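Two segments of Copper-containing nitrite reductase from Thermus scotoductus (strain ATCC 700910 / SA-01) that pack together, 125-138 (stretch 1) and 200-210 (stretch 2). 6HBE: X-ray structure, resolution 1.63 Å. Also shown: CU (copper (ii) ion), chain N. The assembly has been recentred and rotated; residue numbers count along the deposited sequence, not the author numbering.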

# COMPACT_ATOMS: atom_id res chain seq x y z
N HIS C 125 4.07 -13.73 -14.21
CA HIS C 125 2.88 -14.36 -14.86
C HIS C 125 1.61 -14.28 -14.03
O HIS C 125 0.52 -14.12 -14.57
CB HIS C 125 3.14 -15.83 -15.22
CG HIS C 125 4.05 -16.02 -16.39
ND1 HIS C 125 3.88 -17.04 -17.30
CD2 HIS C 125 5.14 -15.33 -16.79
CE1 HIS C 125 4.85 -16.98 -18.21
NE2 HIS C 125 5.62 -15.95 -17.93
N THR C 126 1.72 -14.44 -12.71
CA THR C 126 0.53 -14.42 -11.84
C THR C 126 -0.18 -13.07 -11.96
O THR C 126 -1.42 -13.00 -12.15
CB THR C 126 0.90 -14.77 -10.40
OG1 THR C 126 1.35 -16.13 -10.34
CG2 THR C 126 -0.30 -14.59 -9.46
N MET C 127 0.58 -12.00 -11.96
CA MET C 127 -0.02 -10.66 -12.10
C MET C 127 -0.68 -10.38 -13.45
O MET C 127 -1.48 -9.46 -13.54
CB MET C 127 0.94 -9.54 -11.68
CG MET C 127 2.16 -9.34 -12.52
SD MET C 127 1.81 -8.57 -14.10
CE MET C 127 0.98 -7.08 -13.74
N GLY C 128 -0.36 -11.18 -14.47
CA GLY C 128 -1.03 -11.12 -15.78
C GLY C 128 -2.34 -11.88 -15.94
O GLY C 128 -2.92 -11.87 -17.02
N GLY C 129 -2.83 -12.55 -14.88
CA GLY C 129 -4.16 -13.18 -14.93
C GLY C 129 -4.21 -14.67 -14.61
O GLY C 129 -5.33 -15.21 -14.51
N GLN C 130 -3.05 -15.33 -14.49
CA GLN C 130 -2.99 -16.78 -14.37
C GLN C 130 -3.15 -17.27 -12.94
O GLN C 130 -2.17 -17.56 -12.24
CB GLN C 130 -1.69 -17.35 -14.98
CG GLN C 130 -1.76 -17.69 -16.46
CD GLN C 130 -0.45 -18.23 -17.08
OE1 GLN C 130 0.71 -17.80 -16.77
NE2 GLN C 130 -0.63 -19.16 -18.00
N PHE C 131 -4.41 -17.32 -12.49
CA PHE C 131 -4.73 -17.80 -11.13
C PHE C 131 -6.14 -18.35 -11.06
O PHE C 131 -6.95 -18.06 -11.95
CB PHE C 131 -4.57 -16.65 -10.10
CG PHE C 131 -5.15 -15.35 -10.55
CD1 PHE C 131 -6.53 -15.14 -10.56
CD2 PHE C 131 -4.33 -14.34 -10.99
CE1 PHE C 131 -7.07 -13.94 -11.01
CE2 PHE C 131 -4.86 -13.14 -11.43
CZ PHE C 131 -6.25 -12.94 -11.44
N GLY C 132 -6.42 -19.13 -10.01
CA GLY C 132 -7.75 -19.64 -9.71
C GLY C 132 -7.86 -20.26 -8.33
O GLY C 132 -6.93 -20.13 -7.51
N MET C 133 -8.99 -20.90 -8.05
CA MET C 133 -9.31 -21.52 -6.75
C MET C 133 -9.48 -23.04 -6.82
O MET C 133 -10.12 -23.56 -7.74
CB MET C 133 -10.63 -20.90 -6.21
CG MET C 133 -11.22 -21.46 -4.90
SD MET C 133 -12.89 -20.84 -4.47
CE MET C 133 -12.62 -19.06 -4.29
N ILE C 134 -8.97 -23.74 -5.79
CA ILE C 134 -9.31 -25.14 -5.52
C ILE C 134 -9.81 -25.21 -4.09
O ILE C 134 -9.15 -24.72 -3.17
CB ILE C 134 -8.18 -26.19 -5.80
CG1 ILE C 134 -8.62 -27.61 -5.33
CG2 ILE C 134 -6.87 -25.83 -5.13
CD1 ILE C 134 -7.76 -28.73 -5.87
N VAL C 135 -11.02 -25.78 -3.94
CA VAL C 135 -11.68 -25.99 -2.67
C VAL C 135 -11.61 -27.46 -2.26
O VAL C 135 -11.92 -28.35 -3.08
CB VAL C 135 -13.18 -25.60 -2.71
CG1 VAL C 135 -13.85 -25.83 -1.37
CG2 VAL C 135 -13.35 -24.14 -3.14
N VAL C 136 -11.25 -27.68 -1.01
CA VAL C 136 -11.23 -29.00 -0.35
C VAL C 136 -12.25 -28.99 0.78
O VAL C 136 -12.03 -28.43 1.84
CB VAL C 136 -9.81 -29.37 0.19
CG1 VAL C 136 -9.80 -30.77 0.79
CG2 VAL C 136 -8.78 -29.29 -0.92
N GLU C 137 -13.40 -29.62 0.53
CA GLU C 137 -14.51 -29.62 1.51
C GLU C 137 -14.18 -30.55 2.67
O GLU C 137 -13.86 -31.72 2.42
CB GLU C 137 -15.79 -30.21 0.89
CG GLU C 137 -16.80 -29.24 0.36
CD GLU C 137 -17.25 -28.12 1.32
OE1 GLU C 137 -17.21 -27.01 0.83
OE2 GLU C 137 -17.71 -28.31 2.46
N PRO C 138 -14.30 -30.07 3.92
CA PRO C 138 -13.91 -30.88 5.07
C PRO C 138 -14.87 -32.03 5.37
O PRO C 138 -16.07 -31.93 5.08
CB PRO C 138 -13.96 -29.90 6.24
CG PRO C 138 -14.97 -28.88 5.83
CD PRO C 138 -14.80 -28.74 4.34
N LEU C 200 -26.46 -18.89 3.75
CA LEU C 200 -25.41 -18.76 2.73
C LEU C 200 -24.06 -19.26 3.24
O LEU C 200 -23.72 -19.03 4.40
CB LEU C 200 -25.26 -17.29 2.29
CG LEU C 200 -26.52 -16.59 1.76
CD1 LEU C 200 -26.17 -15.20 1.24
CD2 LEU C 200 -27.25 -17.35 0.64
N ARG C 201 -23.30 -19.93 2.37
CA ARG C 201 -21.87 -20.22 2.66
C ARG C 201 -21.00 -19.60 1.55
O ARG C 201 -21.20 -19.90 0.37
CB ARG C 201 -21.60 -21.72 2.87
CG ARG C 201 -20.23 -22.03 3.51
CD ARG C 201 -20.27 -23.31 4.34
NE ARG C 201 -20.22 -24.51 3.51
CZ ARG C 201 -20.88 -25.67 3.73
NH1 ARG C 201 -21.71 -25.84 4.76
NH2 ARG C 201 -20.68 -26.67 2.88
N ILE C 202 -20.05 -18.73 1.94
CA ILE C 202 -19.23 -17.94 1.01
C ILE C 202 -17.81 -18.52 1.10
O ILE C 202 -17.29 -18.73 2.20
CB ILE C 202 -19.25 -16.43 1.36
CG1 ILE C 202 -20.69 -15.88 1.33
CG2 ILE C 202 -18.36 -15.62 0.41
CD1 ILE C 202 -20.86 -14.55 2.03
N TYR C 203 -17.22 -18.81 -0.04
CA TYR C 203 -15.84 -19.30 -0.15
C TYR C 203 -15.08 -18.13 -0.80
O TYR C 203 -15.28 -17.85 -1.99
CB TYR C 203 -15.79 -20.56 -1.02
CG TYR C 203 -16.57 -21.77 -0.47
CD1 TYR C 203 -17.96 -21.86 -0.60
CD2 TYR C 203 -15.90 -22.83 0.13
CE1 TYR C 203 -18.67 -22.96 -0.12
CE2 TYR C 203 -16.59 -23.95 0.62
CZ TYR C 203 -17.98 -24.00 0.50
OH TYR C 203 -18.70 -25.09 0.96
N PHE C 204 -14.22 -17.46 -0.02
CA PHE C 204 -13.55 -16.21 -0.47
C PHE C 204 -12.04 -16.39 -0.53
O PHE C 204 -11.44 -16.80 0.47
CB PHE C 204 -13.88 -15.07 0.50
CG PHE C 204 -13.16 -13.77 0.18
CD1 PHE C 204 -13.34 -13.17 -1.04
CD2 PHE C 204 -12.37 -13.14 1.13
CE1 PHE C 204 -12.70 -11.98 -1.35
CE2 PHE C 204 -11.76 -11.92 0.83
CZ PHE C 204 -11.90 -11.37 -0.43
N LEU C 205 -11.42 -16.03 -1.67
CA LEU C 205 -9.97 -16.03 -1.81
C LEU C 205 -9.55 -14.69 -2.37
O LEU C 205 -10.01 -14.28 -3.44
CB LEU C 205 -9.53 -17.16 -2.77
CG LEU C 205 -8.06 -17.20 -3.25
CD1 LEU C 205 -7.11 -17.43 -2.12
CD2 LEU C 205 -7.82 -18.23 -4.33
N ASN C 206 -8.65 -14.01 -1.66
CA ASN C 206 -8.02 -12.77 -2.20
C ASN C 206 -6.73 -13.20 -2.87
O ASN C 206 -5.78 -13.56 -2.17
CB ASN C 206 -7.69 -11.72 -1.09
CG ASN C 206 -7.05 -10.45 -1.64
OD1 ASN C 206 -7.08 -10.20 -2.87
ND2 ASN C 206 -6.44 -9.65 -0.75
N VAL C 207 -6.66 -13.14 -4.20
CA VAL C 207 -5.41 -13.52 -4.87
C VAL C 207 -4.40 -12.34 -4.90
O VAL C 207 -3.23 -12.54 -5.16
CB VAL C 207 -5.56 -14.07 -6.31
CG1 VAL C 207 -6.53 -15.24 -6.38
CG2 VAL C 207 -5.91 -13.00 -7.31
N GLY C 208 -4.85 -11.14 -4.63
CA GLY C 208 -3.98 -9.98 -4.72
C GLY C 208 -3.73 -9.61 -6.20
O GLY C 208 -4.69 -9.44 -6.96
N PRO C 209 -2.46 -9.51 -6.64
CA PRO C 209 -1.29 -9.99 -5.93
C PRO C 209 -0.61 -9.05 -4.93
O PRO C 209 0.33 -9.51 -4.22
CB PRO C 209 -0.30 -10.33 -7.07
CG PRO C 209 -1.12 -10.39 -8.28
CD PRO C 209 -2.11 -9.28 -8.06
N ASN C 210 -1.02 -7.77 -4.85
CA ASN C 210 -0.41 -6.80 -3.92
C ASN C 210 -1.25 -6.32 -2.72
O ASN C 210 -0.69 -6.04 -1.67
CB ASN C 210 -0.01 -5.53 -4.69
CG ASN C 210 1.27 -5.70 -5.49
OD1 ASN C 210 2.20 -6.38 -5.05
ND2 ASN C 210 1.33 -5.07 -6.64
CU CU N . 2.57 -18.57 -17.07

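When two strands face each other across a protein core at a distance too great for backbone hydrogen bonding, no backbone hydrogen bond links them, and side chains do most of the joining; this copper-containing nitrite reductase offers a compact example. The strand 131-137 and the strand of stretch 2 run roughly antiparallel, at 147°, with axes 8.7 Å apart at their closest.

Stretch 1 opens at the copper site. His125 ND1 and, five residues later, Gln130 OE1 each lie 2.0 Å from the copper ion, and neither residue touches stretch 2. Between them a type I turn runs from Thr126 to Gly129, closed by the bond from Gly129 N to Thr126 O (3.1 Å). The turn presents Met127 to the ring of Pro209, which follows a cis peptide bond; Met127 CB lies 4.1 Å from Pro209 CG, while the end of the methionine leads away.

The strand then takes over. Phe131 offers a ring face to Val207, whose CG2 sits 3.9 Å from the centroid of the Phe131 ring and only 7° off its normal, a nearly ideal CH-pi arrangement. The CA-to-CB bond of Met133 points sideways, but the end of the side chain comes nearer, placing Met133 CE 3.9 Å from Leu205 CB and 3.7 Å from Tyr203 O. Ile134 and Val136 point away, whereas Val135, between them, packs its CG1 3.9 Å from Tyr203 CE2.

At Glu137 the apolar packing gives way to polar contact. Tyr203 OH donates a very short hydrogen bond, 2.4 Å, to Glu137 OE1, with the carboxylate oxygen near the plane of the ring. Glu137 OE2 forms a salt bridge to Arg201 NH2 at 3.4 Å. Arg201 also donates to the phenol, from NE (3.0 Å to Tyr203 OH) and from NH2 (3.2 Å to Tyr203 OH), so acid, phenol and guanidinium form one buried cluster.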